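Local coordinates for protein methionyl-tRNA formyltransferase (Clostridium thermocellum, PDB 1ZGH) that probably transfers a formyl group from 10-formyltetrahydrofolate to the amino group of methionine carried on the initiator tRNA, at residues L152-E157 against R216-E221. Residues are numbered along the deposited sequence; the frame is centred on the assembly and turned at random.
Sequences LYGTAE and RMLDGE
Arg216 grips the turn before helix 156-178 through one nitrogen. Arg216 NH1 donates to Leu152 O (2.8 Å) and to Gly154 O (2.9 Å). Both bonds are nearly straight, and both oxygens sit beside the guanidinium edge, within 8° of its plane. The Gly154 carbonyl is met in its own plane, on a lone pair. CG stands between the backbone N and the carbonyl carbon (chi1 79°), and the chain then runs extended past Gly154 O. A salt bridge from NE to Asp213 helps fix the group.

Backbone bonds join the end of helix 208-217 to the first turn of helix 156-178. Ala156 N donates to Arg216 O (2.8 Å), which also accepts from Asp219 N on the opposite face of its plane. Glu157 N donates to Asp219 O (3.3 Å). Thr155 is the N-cap: its OG1 caps a backbone N in the first turn, and Glu158 OE1 binds Thr155 N in return, as in a capping box.

Glu157 OE2 accepts from Glu221 N (3.0 Å), nearly along the C-O axis. The two carboxylates stand almost perpendicular, and Glu221 OE1 is hydrogen-bonded to Ser40 OG.

Methyl groups pack against oxygens here, in van der Waals contact: Ala156 CB with Met217 O (3.4 Å), Thr155 CG2 with Asp219 OD2 (3.7 Å), which Arg239 N holds.

The contact ties the formyltransferase region to the C-terminal region. Helix 116-122 packs on Leu152, Ala156, Arg216 and selenomethionine Met217, while Trp41 of helix 40-52 touches Glu157 and Glu221. Strand 144-151, at the edge of the six-stranded mixed sheet, leads into the turn.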
loop_
_atom_site.group_PDB
_atom_site.type_symbol
_atom_site.label_atom_id
_atom_site.label_comp_id
_atom_site.label_asym_id
_atom_site.label_seq_id
_atom_site.Cartn_x
_atom_site.Cartn_y
_atom_site.Cartn_z
ATOM N N LEU A 152 -6.785 10.926 2.427
ATOM C CA LEU A 152 -6.092 10.266 3.532
ATOM C C LEU A 152 -6.733 10.501 4.932
ATOM O O LEU A 152 -6.049 10.467 5.958
ATOM C CB LEU A 152 -4.614 10.713 3.547
ATOM C CG LEU A 152 -3.795 10.355 2.296
ATOM C CD1 LEU A 152 -2.372 10.875 2.472
ATOM C CD2 LEU A 152 -3.763 8.870 2.055
ATOM N N TYR A 153 -8.044 10.712 4.972
ATOM C CA TYR A 153 -8.756 10.724 6.233
ATOM C C TYR A 153 -9.096 9.286 6.683
ATOM O O TYR A 153 -9.259 8.385 5.822
ATOM C CB TYR A 153 -10.050 11.511 6.115
ATOM C CG TYR A 153 -9.929 12.993 6.003
ATOM C CD1 TYR A 153 -9.988 13.822 7.143
ATOM C CD2 TYR A 153 -9.801 13.601 4.756
ATOM C CE1 TYR A 153 -9.894 15.229 7.019
ATOM C CE2 TYR A 153 -9.725 14.993 4.651
ATOM C CZ TYR A 153 -9.757 15.785 5.782
ATOM O OH TYR A 153 -9.692 17.137 5.607
ATOM N N GLY A 154 -9.257 9.087 7.993
ATOM C CA GLY A 154 -9.633 7.741 8.571
ATOM C C GLY A 154 -8.451 6.892 9.060
ATOM O O GLY A 154 -7.318 7.360 9.172
ATOM N N THR A 155 -8.705 5.617 9.323
ATOM C CA THR A 155 -7.686 4.704 9.802
ATOM C C THR A 155 -6.877 4.183 8.592
ATOM O O THR A 155 -7.343 4.247 7.457
ATOM C CB THR A 155 -8.363 3.519 10.515
ATOM O OG1 THR A 155 -9.145 2.767 9.572
ATOM C CG2 THR A 155 -9.269 3.995 11.803
ATOM N N ALA A 156 -5.728 3.585 8.855
ATOM C CA ALA A 156 -4.975 2.909 7.805
ATOM C C ALA A 156 -5.823 1.910 7.021
ATOM O O ALA A 156 -5.774 1.926 5.794
ATOM C CB ALA A 156 -3.743 2.267 8.360
ATOM N N GLU A 157 -6.568 1.039 7.716
ATOM C CA GLU A 157 -7.429 0.081 7.093
ATOM C C GLU A 157 -8.438 0.718 6.152
ATOM O O GLU A 157 -8.595 0.241 5.016
ATOM C CB GLU A 157 -8.124 -0.850 8.095
ATOM C CG GLU A 157 -8.935 -2.024 7.425
ATOM C CD GLU A 157 -8.750 -3.357 8.107
ATOM O OE1 GLU A 157 -9.572 -4.258 7.880
ATOM O OE2 GLU A 157 -7.759 -3.522 8.843
ATOM N N ARG A 216 -4.587 6.448 14.348
ATOM C CA ARG A 216 -5.311 6.050 13.139
ATOM C C ARG A 216 -4.402 5.479 12.023
ATOM O O ARG A 216 -4.812 4.551 11.345
ATOM C CB ARG A 216 -6.148 7.179 12.571
ATOM C CG ARG A 216 -5.387 8.238 11.759
ATOM C CD ARG A 216 -6.296 9.422 11.567
ATOM N NE ARG A 216 -5.634 10.573 10.960
ATOM C CZ ARG A 216 -5.487 10.772 9.656
ATOM N NH1 ARG A 216 -5.961 9.916 8.747
ATOM N NH2 ARG A 216 -4.905 11.870 9.255
HETATM N N MSE A 217 -3.201 6.038 11.873
HETATM C CA MSE A 217 -2.299 5.692 10.765
HETATM C C MSE A 217 -1.680 4.310 10.978
HETATM O O MSE A 217 -1.218 3.710 10.024
HETATM C CB MSE A 217 -1.207 6.729 10.539
HETATM C CG MSE A 217 0.028 6.600 11.449
HETATM SE SE MSE A 217 1.243 8.109 11.262
HETATM C CE MSE A 217 2.849 7.303 12.245
ATOM N N LEU A 218 -1.696 3.826 12.227
ATOM C CA LEU A 218 -1.254 2.477 12.583
ATOM C C LEU A 218 -2.349 1.439 12.886
ATOM O O LEU A 218 -2.035 0.295 13.274
ATOM C CB LEU A 218 -0.261 2.584 13.746
ATOM C CG LEU A 218 0.980 3.405 13.394
ATOM C CD1 LEU A 218 1.698 3.916 14.640
ATOM C CD2 LEU A 218 1.911 2.652 12.502
ATOM N N ASP A 219 -3.617 1.833 12.690
ATOM C CA ASP A 219 -4.795 1.046 12.959
ATOM C C ASP A 219 -5.231 0.332 11.681
ATOM O O ASP A 219 -6.093 0.794 10.928
ATOM C CB ASP A 219 -5.859 1.952 13.559
ATOM C CG ASP A 219 -7.070 1.216 14.094
ATOM O OD1 ASP A 219 -7.171 -0.050 14.003
ATOM O OD2 ASP A 219 -7.985 1.924 14.582
ATOM N N GLY A 220 -4.622 -0.829 11.449
ATOM C CA GLY A 220 -4.967 -1.645 10.285
ATOM C C GLY A 220 -4.311 -3.009 10.321
ATOM O O GLY A 220 -3.317 -3.203 11.015
ATOM N N GLU A 221 -4.857 -3.920 9.518
ATOM C CA GLU A 221 -4.483 -5.319 9.527
ATOM C C GLU A 221 -2.992 -5.442 9.350
ATOM O O GLU A 221 -2.425 -4.966 8.340
ATOM C CB GLU A 221 -5.254 -6.045 8.412
ATOM C CG GLU A 221 -5.085 -7.525 8.317
ATOM C CD GLU A 221 -5.914 -8.042 7.175
ATOM O OE1 GLU A 221 -7.192 -7.992 7.291
ATOM O OE2 GLU A 221 -5.282 -8.406 6.157
#